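Local structure of PFC0360w protein (Plasmodium falciparum, 3NI8) at residues K86-D91 with C95-V100; L52-L57 with K62-S67; N36-A41 with V102-V107; F74-I77 with H81-V84; T45-G50 with Q142-N147. The protein probably activates the ATPase of the chaperone Hsp90 in the malaria parasite, like other Aha1 proteins. All coordinates share one frame; numbering follows the deposited sequence. Where two conformers were deposited one is given.

How the contacts relate
Contacts 1, 2 and 4 are hairpins of one antiparallel sheet, whereas contacts 3 and 5 bring helices onto its concave side and onto each other. Contact 4 adjoins contact 3 most closely, their centres about 9 Å apart: Ile83 of contact 4 packs on Phe38 of contact 3, and its backbone pairs with Val102. Contact 2 meets contact 1 through Phe63 against Trp87, and contact 4 through Phe63 against Phe74. Phe38 and Phe144 link contacts 3 and 5, whose segments alternate along the chain. A bound isopropyl alcohol, probably from the crystallisation liquor, lies about 4 Å from the side chains of Phe63, Ile83, Trp87 and Phe144, its O2 2.7 Å from Phe38 O, so all five contacts border it.

Contact 1. Residues K86-D91 with C95-V100; sequences KWKFRD and CDYSTV
Tyr97 is clamped between two lysine chains. Lys88 CD lies over one face of the Tyr97 ring, 3.7 Å from the centroid, and Lys86 CE stands over the centre of the opposite face, while Trp87 N meets the ring edge in its plane. Bends at chi3 and chi4 keep Lys88 NZ over the Tyr97 face, in a cation-pi contact, and bring it to Asp96 O at 2.7 Å; Asn93 O, in the turn, is its main partner beyond the two segments. Lys86 NZ pairs instead with Glu73.

In the strand ladder, Trp87 O accepts from Ser98 N at 2.8 Å and from Ser98 OG at 2.7 Å, the two donors approaching from opposite faces of the carbonyl plane. The return bond from Trp87 N to Ser98 O is weak, with an N-H...O angle of 129°. Val100 CG2 covers one face of the Trp87 indole, 4.0 Å from the centroid of its five-membered ring. His118 forms a second shell, bonding Ser98 OG and meeting the Trp87 ring edge to face. Trp87 and Ser98 are a hydrogen-bonded pair of the antiparallel beta hairpin joining strands 82-89 and 98-106.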
# COMPACT_ATOMS: atom_id res chain seq x y z
N LYS A 86 1.64 8.90 4.42
CA LYS A 86 0.42 9.66 4.06
C LYS A 86 -0.03 9.11 2.70
O LYS A 86 0.80 8.78 1.86
CB LYS A 86 0.70 11.15 3.94
CG LYS A 86 1.43 11.80 5.12
CD LYS A 86 0.78 13.13 5.54
CE LYS A 86 0.99 14.24 4.51
NZ LYS A 86 2.44 14.53 4.42
N TRP A 87 -1.33 9.04 2.47
CA TRP A 87 -1.89 8.29 1.35
C TRP A 87 -3.30 8.79 1.06
O TRP A 87 -4.16 8.80 1.94
CB TRP A 87 -1.96 6.81 1.76
CG TRP A 87 -2.25 5.78 0.67
CD1 TRP A 87 -1.35 4.92 0.08
CD2 TRP A 87 -3.53 5.46 0.08
NE1 TRP A 87 -1.98 4.10 -0.83
CE2 TRP A 87 -3.32 4.40 -0.85
CE3 TRP A 87 -4.83 5.96 0.25
CZ2 TRP A 87 -4.36 3.84 -1.62
CZ3 TRP A 87 -5.87 5.40 -0.51
CH2 TRP A 87 -5.63 4.34 -1.43
N LYS A 88 -3.54 9.20 -0.18
CA LYS A 88 -4.89 9.58 -0.61
C LYS A 88 -5.15 9.18 -2.07
O LYS A 88 -4.21 8.96 -2.82
CB LYS A 88 -5.13 11.09 -0.41
CG LYS A 88 -4.29 11.98 -1.35
CD LYS A 88 -4.32 13.47 -1.00
CE LYS A 88 -5.67 14.09 -1.29
NZ LYS A 88 -5.95 15.14 -0.28
N PHE A 89 -6.43 9.05 -2.42
CA PHE A 89 -6.87 9.13 -3.81
C PHE A 89 -6.95 10.62 -4.12
O PHE A 89 -7.29 11.42 -3.24
CB PHE A 89 -8.25 8.52 -3.99
CG PHE A 89 -8.28 7.02 -3.99
CD1 PHE A 89 -7.94 6.29 -5.14
CD2 PHE A 89 -8.72 6.33 -2.87
CE1 PHE A 89 -8.00 4.90 -5.15
CE2 PHE A 89 -8.78 4.92 -2.86
CZ PHE A 89 -8.42 4.21 -3.99
N ARG A 90 -6.65 11.01 -5.36
CA ARG A 90 -6.62 12.44 -5.67
C ARG A 90 -7.98 13.11 -5.60
O ARG A 90 -8.06 14.33 -5.60
CB ARG A 90 -5.91 12.73 -6.99
CG ARG A 90 -6.66 12.39 -8.23
CD ARG A 90 -5.75 12.68 -9.42
NE ARG A 90 -6.47 12.60 -10.69
CZ ARG A 90 -6.47 13.56 -11.62
NH1 ARG A 90 -5.76 14.68 -11.43
NH2 ARG A 90 -7.16 13.39 -12.74
N ASP A 91 -9.04 12.32 -5.52
CA ASP A 91 -10.39 12.85 -5.52
C ASP A 91 -10.93 13.13 -4.11
O ASP A 91 -12.05 13.63 -3.96
CB ASP A 91 -11.33 11.94 -6.30
CG ASP A 91 -11.55 10.63 -5.62
OD1 ASP A 91 -10.60 9.84 -5.51
OD2 ASP A 91 -12.69 10.38 -5.18
N CYS A 95 -7.26 18.66 1.73
CA CYS A 95 -6.73 18.47 3.08
C CYS A 95 -6.61 17.01 3.53
O CYS A 95 -5.67 16.66 4.26
CB CYS A 95 -7.59 19.24 4.11
SG CYS A 95 -6.88 20.84 4.73
N ASP A 96 -7.55 16.16 3.12
CA ASP A 96 -7.63 14.78 3.65
C ASP A 96 -6.49 13.85 3.21
O ASP A 96 -6.13 13.79 2.03
CB ASP A 96 -9.01 14.18 3.37
CG ASP A 96 -10.12 14.88 4.15
OD1 ASP A 96 -9.81 15.73 5.02
OD2 ASP A 96 -11.31 14.59 3.90
N TYR A 97 -5.88 13.18 4.18
CA TYR A 97 -4.83 12.20 3.96
C TYR A 97 -5.05 11.05 4.92
O TYR A 97 -5.17 11.26 6.13
CB TYR A 97 -3.46 12.81 4.24
CG TYR A 97 -2.72 13.32 3.02
CD1 TYR A 97 -2.07 12.42 2.15
CD2 TYR A 97 -2.66 14.69 2.73
CE1 TYR A 97 -1.37 12.88 1.01
CE2 TYR A 97 -1.96 15.16 1.58
CZ TYR A 97 -1.32 14.25 0.74
OH TYR A 97 -0.64 14.70 -0.37
N SER A 98 -5.10 9.82 4.42
CA SER A 98 -5.17 8.67 5.31
C SER A 98 -3.74 8.27 5.73
O SER A 98 -2.75 8.85 5.27
CB SER A 98 -5.92 7.52 4.64
OG SER A 98 -5.13 6.95 3.61
N THR A 99 -3.65 7.27 6.61
CA THR A 99 -2.37 6.75 7.04
C THR A 99 -2.32 5.28 6.72
O THR A 99 -3.22 4.51 7.12
CB THR A 99 -2.20 6.91 8.56
OG1 THR A 99 -2.30 8.30 8.90
CG2 THR A 99 -0.86 6.39 9.04
N VAL A 100 -1.29 4.88 5.98
CA VAL A 100 -1.05 3.48 5.72
C VAL A 100 0.22 3.04 6.45
O VAL A 100 1.27 3.67 6.34
CB VAL A 100 -0.96 3.16 4.19
CG1 VAL A 100 -0.53 1.69 3.96
CG2 VAL A 100 -2.30 3.45 3.50

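Contact 2. Residues L52-L57 with K62-S67; sequences LAEVDL and KFSLFS
Phe63 has its CG between the backbone N and the carbonyl carbon (chi1 67°), which swings the ring away from Val55 and leaves CB as the part of the side chain that meets residues 52-57, 3.4 Å from Glu54 O and more loosely beside Val55 CG2. Asp56 extends its carboxylate opposite the backbone N (chi1 179°), and a water joins the two strands there, donating a hydrogen bond to Asp56 OD2 and accepting one from Lys62 N. Further along, the side chain of Leu65 turns back so that CD1 touches Ala53 CB at 3.7 Å.

Between these groups the backbones zip together. Glu54 and Ser64 form an antiparallel hydrogen-bonded pair: Glu54 N reaches Ser64 O at 2.8 Å in the carbonyl plane, and Ser64 N reaches Glu54 O at 2.9 Å. Asp56 N continues the ladder to Lys62 O at 2.9 Å, in a nearly straight bond of 166° at the hydrogen. Glu54 O also receives a CA-H...O contact from Phe63 CA, at 3.2 Å.

This beta hairpin forms one end of the sheet, with 54-55 as its outermost strand. Val55 and Ala53 pack on Leu44 of helix 41-47, and Thr45 OG1 takes the Ala53 N-H. On the inner flank strand 62-65 pairs with strand 70-78, where the Phe63 and Phe74 rings meet.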
# COMPACT_ATOMS: atom_id res chain seq x y z
N LEU A 52 2.35 3.82 -14.67
CA LEU A 52 3.59 4.27 -14.02
C LEU A 52 3.35 4.61 -12.57
O LEU A 52 2.47 5.41 -12.25
CB LEU A 52 4.27 5.44 -14.76
CG LEU A 52 5.76 5.73 -14.44
CD1 LEU A 52 6.70 4.48 -14.46
CD2 LEU A 52 6.33 6.81 -15.35
N ALA A 53 4.11 3.92 -11.71
CA ALA A 53 4.28 4.30 -10.30
C ALA A 53 5.52 5.16 -10.24
O ALA A 53 6.52 4.84 -10.87
CB ALA A 53 4.47 3.08 -9.47
N GLU A 54 5.45 6.28 -9.52
CA GLU A 54 6.61 7.12 -9.26
C GLU A 54 6.91 7.11 -7.75
O GLU A 54 6.00 7.19 -6.91
CB GLU A 54 6.40 8.56 -9.78
CG GLU A 54 6.39 8.69 -11.32
CD GLU A 54 5.99 10.10 -11.83
OE1 GLU A 54 5.41 10.91 -11.07
OE2 GLU A 54 6.25 10.39 -13.02
N VAL A 55 8.20 7.01 -7.42
CA VAL A 55 8.65 6.77 -6.05
C VAL A 55 9.93 7.55 -5.79
O VAL A 55 10.95 7.33 -6.45
CB VAL A 55 8.92 5.23 -5.79
CG1 VAL A 55 9.79 5.02 -4.56
CG2 VAL A 55 7.64 4.47 -5.63
N ASP A 56 9.86 8.46 -4.82
CA ASP A 56 11.06 9.08 -4.27
C ASP A 56 11.20 8.49 -2.87
O ASP A 56 10.59 8.99 -1.90
CB ASP A 56 10.92 10.60 -4.25
CG ASP A 56 12.12 11.31 -3.66
OD1 ASP A 56 13.24 10.72 -3.56
OD2 ASP A 56 11.96 12.48 -3.26
N LEU A 57 11.98 7.41 -2.76
CA LEU A 57 12.05 6.63 -1.52
C LEU A 57 12.92 7.26 -0.42
O LEU A 57 14.09 6.89 -0.22
CB LEU A 57 12.44 5.18 -1.79
CG LEU A 57 12.38 4.21 -0.62
CD1 LEU A 57 10.94 4.01 -0.22
CD2 LEU A 57 13.08 2.88 -1.01
N LYS A 62 7.80 11.82 -2.00
CA LYS A 62 6.49 11.59 -2.57
C LYS A 62 6.42 10.27 -3.31
O LYS A 62 7.43 9.66 -3.66
CB LYS A 62 6.08 12.76 -3.47
CG LYS A 62 5.59 13.97 -2.69
CD LYS A 62 5.60 15.21 -3.57
CE LYS A 62 4.90 16.41 -2.91
NZ LYS A 62 5.07 17.60 -3.83
N PHE A 63 5.18 9.83 -3.51
CA PHE A 63 4.88 8.73 -4.40
C PHE A 63 3.56 8.96 -5.08
O PHE A 63 2.71 9.70 -4.59
CB PHE A 63 4.96 7.35 -3.72
CG PHE A 63 3.91 7.10 -2.67
CD1 PHE A 63 2.66 6.58 -3.03
CD2 PHE A 63 4.17 7.32 -1.32
CE1 PHE A 63 1.68 6.33 -2.06
CE2 PHE A 63 3.21 7.06 -0.36
CZ PHE A 63 1.96 6.57 -0.72
N SER A 64 3.40 8.30 -6.21
CA SER A 64 2.22 8.41 -7.05
C SER A 64 2.00 7.07 -7.75
O SER A 64 2.95 6.47 -8.27
CB SER A 64 2.43 9.51 -8.09
OG SER A 64 1.73 9.21 -9.27
N LEU A 65 0.76 6.60 -7.73
CA LEU A 65 0.36 5.39 -8.44
C LEU A 65 -0.74 5.75 -9.45
O LEU A 65 -1.53 6.68 -9.21
CB LEU A 65 -0.18 4.37 -7.45
CG LEU A 65 0.70 3.29 -6.81
CD1 LEU A 65 2.15 3.70 -6.64
CD2 LEU A 65 0.09 2.89 -5.48
N PHE A 66 -0.81 4.98 -10.54
CA PHE A 66 -1.82 5.13 -11.59
C PHE A 66 -1.91 6.58 -12.11
O PHE A 66 -2.98 7.19 -12.08
CB PHE A 66 -3.22 4.65 -11.13
CG PHE A 66 -3.31 3.17 -10.80
CD1 PHE A 66 -3.40 2.21 -11.81
CD2 PHE A 66 -3.34 2.73 -9.48
CE1 PHE A 66 -3.49 0.84 -11.51
CE2 PHE A 66 -3.43 1.35 -9.16
CZ PHE A 66 -3.51 0.41 -10.19
N SER A 67 -0.78 7.13 -12.56
CA SER A 67 -0.69 8.51 -13.05
C SER A 67 -1.24 9.60 -12.10
O SER A 67 -1.85 10.60 -12.54
CB SER A 67 -1.31 8.63 -14.44
OG SER A 67 -0.71 7.70 -15.32
O HOH W 1 9.81 13.67 -3.14

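Contact 3. Residues N36-A41 with V102-V107; sequences NAFTDA and VEFISV. With IPA (isopropyl alcohol), chain B.
The junction between helix 31-39 and the concave side of the antiparallel sheet is a small, wholly buried contact carried by Phe38, Val102 and Phe104. Phe38, toward the C-terminal part of the helix, and Val102 of strand 98-106 point at each other. Val102 CG1 sits over one face of the Phe38 ring, offset toward the rim, 4.0 Å from the centroid in a CH-pi contact; Val102 CG2 lies alongside Phe38 CE1, so both branches of the valine touch the ring.

Phe104 is two residues on and therefore on the same side of the strand. With CG anti to the carbonyl carbon (chi1 -48°), it sets its ring edge, through CE1 and CZ, against the face of Phe38 in an offset edge-to-face pair, with centroids 5.6 Å apart and planes at 62°. Phe104 CZ and Phe38 CD2 approach to 3.7 Å.

A curved sheet wrapped around a long C-terminal helix is the plan of the SRPBCC fold to which Aha1-like domains belong. Here Phe38 also reaches that helix, 132-150, through Phe144, Trp140, Leu145 and Ile148, while Ile83 of strand 82-89 packs on Phe38. A bound isopropyl alcohol, probably from the crystallisation liquor, has its O2 at the edge of the Phe38 ring and 2.7 Å from Phe38 O, with Glu85 OE2 as its other polar neighbour.

Within segment 36-41, Asn36 ND2 donates to Asp40 OD2 at 2.8 Å, meeting the carboxylate on its anti side, and Asp40 OD1 caps Tyr42 N at the start of helix 41-47.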
# COMPACT_ATOMS: atom_id res chain seq x y z
N ASN A 36 10.40 -4.46 -0.74
CA ASN A 36 10.68 -4.01 -2.12
C ASN A 36 9.39 -3.72 -2.86
O ASN A 36 9.24 -2.68 -3.49
CB ASN A 36 11.49 -5.05 -2.91
CG ASN A 36 11.62 -4.69 -4.40
OD1 ASN A 36 10.88 -5.21 -5.25
ND2 ASN A 36 12.56 -3.80 -4.72
N ALA A 37 8.46 -4.66 -2.77
CA ALA A 37 7.24 -4.57 -3.56
C ALA A 37 6.43 -3.30 -3.25
O ALA A 37 5.69 -2.79 -4.13
CB ALA A 37 6.37 -5.82 -3.34
N PHE A 38 6.55 -2.79 -2.01
CA PHE A 38 5.82 -1.60 -1.61
C PHE A 38 6.56 -0.30 -1.91
O PHE A 38 5.93 0.78 -1.89
CB PHE A 38 5.46 -1.65 -0.13
CG PHE A 38 4.22 -2.45 0.16
CD1 PHE A 38 3.00 -1.81 0.33
CD2 PHE A 38 4.28 -3.84 0.26
CE1 PHE A 38 1.85 -2.55 0.58
CE2 PHE A 38 3.14 -4.58 0.51
CZ PHE A 38 1.93 -3.94 0.68
N THR A 39 7.86 -0.38 -2.21
CA THR A 39 8.69 0.82 -2.25
C THR A 39 9.51 1.01 -3.53
O THR A 39 10.29 1.96 -3.66
CB THR A 39 9.69 0.81 -1.07
OG1 THR A 39 10.48 -0.38 -1.15
CG2 THR A 39 8.98 0.86 0.27
N ASP A 40 9.36 0.08 -4.47
CA ASP A 40 10.16 0.08 -5.68
C ASP A 40 9.26 0.37 -6.89
O ASP A 40 8.32 -0.39 -7.19
CB ASP A 40 10.85 -1.27 -5.82
CG ASP A 40 11.67 -1.41 -7.08
OD1 ASP A 40 11.29 -0.86 -8.15
OD2 ASP A 40 12.70 -2.11 -7.00
N ALA A 41 9.57 1.47 -7.57
CA ALA A 41 8.76 1.96 -8.68
C ALA A 41 8.50 0.89 -9.75
O ALA A 41 7.37 0.78 -10.25
CB ALA A 41 9.37 3.22 -9.29
N VAL A 102 2.57 -0.47 7.04
CA VAL A 102 2.74 -1.83 6.54
C VAL A 102 3.88 -2.46 7.30
O VAL A 102 4.99 -1.93 7.32
CB VAL A 102 3.00 -1.90 4.99
CG1 VAL A 102 2.71 -3.34 4.44
CG2 VAL A 102 2.19 -0.86 4.21
N GLU A 103 3.59 -3.58 7.95
CA GLU A 103 4.59 -4.33 8.68
C GLU A 103 4.88 -5.64 7.95
O GLU A 103 3.96 -6.32 7.45
CB GLU A 103 4.12 -4.60 10.11
CG GLU A 103 3.98 -3.35 10.97
CD GLU A 103 3.15 -3.60 12.24
OE1 GLU A 103 1.96 -3.21 12.24
OE2 GLU A 103 3.68 -4.22 13.20
N PHE A 104 6.18 -5.96 7.90
CA PHE A 104 6.70 -7.19 7.33
C PHE A 104 7.43 -7.93 8.42
O PHE A 104 8.59 -7.64 8.72
CB PHE A 104 7.66 -6.85 6.21
CG PHE A 104 7.12 -5.84 5.25
CD1 PHE A 104 6.24 -6.22 4.25
CD2 PHE A 104 7.48 -4.50 5.35
CE1 PHE A 104 5.75 -5.30 3.36
CE2 PHE A 104 6.98 -3.58 4.49
CZ PHE A 104 6.11 -3.98 3.47
N ILE A 105 6.74 -8.89 9.03
CA ILE A 105 7.23 -9.57 10.22
C ILE A 105 7.72 -10.97 9.88
O ILE A 105 6.98 -11.79 9.33
CB ILE A 105 6.09 -9.68 11.28
CG1 ILE A 105 5.58 -8.27 11.70
CG2 ILE A 105 6.51 -10.55 12.50
CD1 ILE A 105 4.07 -8.23 12.04
N SER A 106 8.97 -11.27 10.22
CA SER A 106 9.55 -12.59 9.95
C SER A 106 9.00 -13.69 10.87
O SER A 106 9.36 -13.75 12.06
CB SER A 106 11.07 -12.54 10.05
OG SER A 106 11.64 -13.78 9.67
N VAL A 107 8.14 -14.54 10.33
CA VAL A 107 7.52 -15.63 11.08
C VAL A 107 8.60 -16.69 11.31
O VAL A 107 8.87 -17.11 12.44
CB VAL A 107 6.28 -16.22 10.35
CG1 VAL A 107 5.88 -17.58 10.94
CG2 VAL A 107 5.10 -15.26 10.42
C1 IPA B . 3.75 3.05 -2.53
C2 IPA B . 2.90 2.42 -1.42
C3 IPA B . 1.62 1.71 -1.89
O2 IPA B . 3.69 1.56 -0.64

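Contact 4. Residues F74-I77 with H81-V84; sequences FTEI and HKIV
The flat carboxylate of Glu76 lies alongside Val84, with OE1 3.6 Å from Val84 CG2, while OE2 comes 3.7 Å from Lys82 CD and is hydrogen-bonded to Thr78 OG1. An extended chain, CG trans to the backbone N (chi1 -166°), carries the carboxylate there. Its charge and that of Lys82 remain beyond salt-bridge range, Glu76 OE1 being 4.5 Å from Lys82 NZ.

Val84 O gathers the donors of a classic beta bulge, in which Thr75 and Glu76 both face Val84. Thr75 N makes the firm bond to Val84 O, 2.9 Å long and 172° at the hydrogen, though tilted from the carbonyl plane; Glu76 N and Thr75 OG1 add weak ones. Val84 N returns a bond to Glu76 O at 3.0 Å, on a lone pair. Thr75 OG1 also touches Val84 CG1 at 3.4 Å.

Ile77 and Ile83 form the next, non-hydrogen-bonded pair, with side chains on the face turned to helix 31-39: both touch Phe35, and Ile83 also Phe38. Strand 82-89 carries the hairpin on to strand 98-106 through Ile83 and Val102, while on the other flank the Phe74 backbone hydrogen-bonds with those of Gly60 and Gly61.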
# COMPACT_ATOMS: atom_id res chain seq x y z
N PHE A 74 6.10 9.13 1.96
CA PHE A 74 6.73 8.27 2.96
C PHE A 74 7.06 9.07 4.20
O PHE A 74 7.67 10.13 4.11
CB PHE A 74 8.01 7.63 2.40
CG PHE A 74 7.79 6.79 1.16
CD1 PHE A 74 7.13 5.57 1.24
CD2 PHE A 74 8.27 7.21 -0.09
CE1 PHE A 74 6.94 4.77 0.10
CE2 PHE A 74 8.09 6.42 -1.25
CZ PHE A 74 7.42 5.20 -1.15
N THR A 75 6.66 8.56 5.36
CA THR A 75 6.88 9.27 6.63
C THR A 75 7.73 8.46 7.60
O THR A 75 8.23 9.00 8.58
CB THR A 75 5.56 9.74 7.32
OG1 THR A 75 4.81 8.61 7.77
CG2 THR A 75 4.69 10.55 6.36
N GLU A 76 7.92 7.18 7.29
CA GLU A 76 8.82 6.30 8.05
C GLU A 76 9.27 5.12 7.19
O GLU A 76 8.45 4.35 6.66
CB GLU A 76 8.15 5.79 9.33
CG GLU A 76 9.15 5.15 10.33
CD GLU A 76 8.50 4.29 11.42
OE1 GLU A 76 7.47 4.69 12.01
OE2 GLU A 76 9.03 3.20 11.69
N ILE A 77 10.58 4.99 7.05
CA ILE A 77 11.16 3.88 6.29
C ILE A 77 12.15 3.14 7.16
O ILE A 77 13.30 3.56 7.28
CB ILE A 77 11.85 4.32 4.98
CG1 ILE A 77 10.84 4.97 4.03
CG2 ILE A 77 12.46 3.10 4.30
CD1 ILE A 77 11.45 5.91 3.06
N HIS A 81 11.35 -3.92 7.75
CA HIS A 81 10.30 -4.30 8.70
C HIS A 81 9.01 -3.46 8.65
O HIS A 81 7.91 -4.00 8.86
CB HIS A 81 10.86 -4.30 10.12
CG HIS A 81 11.85 -5.39 10.37
ND1 HIS A 81 13.16 -5.15 10.72
CD2 HIS A 81 11.73 -6.74 10.29
CE1 HIS A 81 13.80 -6.30 10.87
NE2 HIS A 81 12.95 -7.28 10.61
N LYS A 82 9.14 -2.17 8.37
CA LYS A 82 8.01 -1.23 8.46
C LYS A 82 8.15 -0.05 7.49
O LYS A 82 9.26 0.46 7.24
CB LYS A 82 7.90 -0.65 9.89
CG LYS A 82 6.52 -0.51 10.49
CD LYS A 82 6.53 0.51 11.64
CE LYS A 82 5.63 0.13 12.83
NZ LYS A 82 4.78 1.31 13.38
N ILE A 83 7.01 0.36 6.95
CA ILE A 83 6.86 1.65 6.30
C ILE A 83 5.57 2.31 6.81
O ILE A 83 4.66 1.63 7.24
CB ILE A 83 6.89 1.57 4.74
CG1 ILE A 83 6.04 0.42 4.23
CG2 ILE A 83 8.30 1.41 4.25
CD1 ILE A 83 5.88 0.40 2.72
N VAL A 84 5.55 3.64 6.80
CA VAL A 84 4.38 4.44 7.13
C VAL A 84 4.24 5.52 6.06
O VAL A 84 5.23 6.10 5.61
CB VAL A 84 4.49 5.12 8.53
CG1 VAL A 84 3.17 5.84 8.89
CG2 VAL A 84 4.87 4.10 9.61

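Contact 5. Residues T45-G50 with Q142-N147; sequences TRLSRG and QNFLHN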
# COMPACT_ATOMS: atom_id res chain seq x y z
N THR A 45 4.81 -0.58 -10.49
CA THR A 45 4.27 -0.52 -11.84
C THR A 45 3.75 -1.89 -12.32
O THR A 45 2.67 -1.96 -12.89
CB THR A 45 5.32 0.04 -12.82
OG1 THR A 45 5.66 1.38 -12.44
CG2 THR A 45 4.79 0.06 -14.27
N ARG A 46 4.50 -2.97 -12.05
CA ARG A 46 4.04 -4.32 -12.38
C ARG A 46 2.80 -4.65 -11.58
O ARG A 46 1.91 -5.32 -12.08
CB ARG A 46 5.08 -5.38 -12.04
CG ARG A 46 6.36 -5.41 -12.84
CD ARG A 46 7.20 -6.61 -12.38
NE ARG A 46 6.65 -7.90 -12.83
CZ ARG A 46 7.03 -9.11 -12.37
NH1 ARG A 46 7.95 -9.23 -11.43
NH2 ARG A 46 6.47 -10.21 -12.87
N LEU A 47 2.75 -4.23 -10.32
CA LEU A 47 1.57 -4.48 -9.49
C LEU A 47 0.37 -3.65 -9.94
O LEU A 47 -0.78 -3.96 -9.59
CB LEU A 47 1.88 -4.21 -8.01
CG LEU A 47 2.79 -5.19 -7.27
CD1 LEU A 47 3.21 -4.62 -5.92
CD2 LEU A 47 2.10 -6.50 -7.08
N SER A 48 0.66 -2.59 -10.70
CA SER A 48 -0.34 -1.67 -11.28
C SER A 48 -0.63 -2.05 -12.73
O SER A 48 -1.14 -1.24 -13.52
CB SER A 48 0.19 -0.24 -11.26
OG SER A 48 0.46 0.21 -9.94
N ARG A 49 -0.29 -3.28 -13.09
CA ARG A 49 -0.48 -3.78 -14.45
C ARG A 49 -0.05 -2.79 -15.51
O ARG A 49 -0.78 -2.57 -16.49
CB ARG A 49 -1.95 -4.16 -14.67
CG ARG A 49 -2.36 -5.46 -13.94
CD ARG A 49 -1.35 -6.55 -14.25
NE ARG A 49 -1.39 -7.02 -15.64
CZ ARG A 49 -0.32 -7.48 -16.30
NH1 ARG A 49 -0.43 -7.91 -17.56
NH2 ARG A 49 0.86 -7.51 -15.70
N GLY A 50 1.12 -2.18 -15.32
CA GLY A 50 1.65 -1.23 -16.31
C GLY A 50 1.52 0.29 -16.14
O GLY A 50 2.27 1.01 -16.77
N GLN A 142 -8.14 -6.75 -3.96
CA GLN A 142 -8.50 -7.17 -5.33
C GLN A 142 -7.44 -6.86 -6.36
O GLN A 142 -7.36 -7.55 -7.38
CB GLN A 142 -9.87 -6.58 -5.77
CG GLN A 142 -11.10 -6.93 -4.88
CD GLN A 142 -11.13 -8.40 -4.46
OE1 GLN A 142 -11.18 -9.30 -5.30
NE2 GLN A 142 -11.08 -8.64 -3.15
N ASN A 143 -6.64 -5.83 -6.13
CA ASN A 143 -5.62 -5.44 -7.10
C ASN A 143 -4.22 -5.63 -6.53
O ASN A 143 -3.51 -6.56 -6.90
CB ASN A 143 -5.76 -3.96 -7.55
CG ASN A 143 -7.21 -3.53 -7.92
OD1 ASN A 143 -7.55 -2.32 -7.83
ND2 ASN A 143 -8.04 -4.48 -8.37
N PHE A 144 -3.85 -4.73 -5.62
CA PHE A 144 -2.49 -4.68 -5.10
C PHE A 144 -2.01 -5.95 -4.41
O PHE A 144 -0.99 -6.53 -4.81
CB PHE A 144 -2.37 -3.51 -4.14
CG PHE A 144 -0.97 -3.07 -3.89
CD1 PHE A 144 -0.49 -1.90 -4.45
CD2 PHE A 144 -0.12 -3.84 -3.08
CE1 PHE A 144 0.81 -1.48 -4.19
CE2 PHE A 144 1.19 -3.42 -2.83
CZ PHE A 144 1.66 -2.24 -3.37
N LEU A 145 -2.70 -6.38 -3.37
CA LEU A 145 -2.27 -7.58 -2.65
C LEU A 145 -2.46 -8.85 -3.47
O LEU A 145 -1.69 -9.80 -3.34
CB LEU A 145 -2.95 -7.70 -1.28
CG LEU A 145 -2.63 -6.60 -0.25
CD1 LEU A 145 -3.55 -6.70 0.94
CD2 LEU A 145 -1.15 -6.62 0.19
N HIS A 146 -3.48 -8.86 -4.33
CA HIS A 146 -3.72 -9.96 -5.24
C HIS A 146 -2.56 -10.18 -6.19
O HIS A 146 -2.11 -11.32 -6.39
CB HIS A 146 -4.99 -9.69 -6.03
CG HIS A 146 -5.42 -10.85 -6.87
ND1 HIS A 146 -5.12 -10.95 -8.22
CD2 HIS A 146 -6.11 -11.97 -6.56
CE1 HIS A 146 -5.62 -12.07 -8.70
NE2 HIS A 146 -6.22 -12.71 -7.71
N ASN A 147 -2.04 -9.09 -6.76
CA ASN A 147 -0.99 -9.19 -7.76
C ASN A 147 0.39 -9.57 -7.21
O ASN A 147 1.23 -10.09 -7.95
CB ASN A 147 -0.92 -7.92 -8.60
CG ASN A 147 -2.18 -7.68 -9.39
OD1 ASN A 147 -2.94 -8.62 -9.72
ND2 ASN A 147 -2.44 -6.42 -9.70
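Leu47 O, near the C-terminal end of helix 41-47, takes the amide N-H of Asn147 in the one hydrogen bond between the two segments. Asn147 ND2 lies 3.0 Å from Leu47 O with an angle of 156° at the hydrogen; the acceptor falls in the amide plane, but the donor is tilted 34° from the plane of the carbonyl. With CG anti to the carbonyl carbon (chi1 -63°), the Asn147 side chain points toward Leu47 and presents ND2 to its carbonyl.

The apolar part is carried by the two methyls of Leu47. Leu47 CD1 rests over a face of the Phe144 ring, 4.2 Å from its centroid, in a CH-pi contact, and approaches Phe144 CZ to 3.8 Å. Leu47 CD2 lies 3.7 Å from Asn147 CB, as the leucine and asparagine side chains run alongside each other, head to tail.

A Schellman motif closes helix 41-47 just here: Gly50 N returns to Thr45 O at 2.9 Å, and Arg49 N to Arg46 O, with Arg49 in the positive-phi position. Leu47 also packs on Ile148 and Leu152, and Phe144 meets the rings of Phe38 and Trp140. The contact thus couples one directional bond to a helix-end carbonyl with apolar packing: the bond probably sets which way the Asn147 amide is turned, while the Leu47 methyls lie against Phe144 and Asn147 CB.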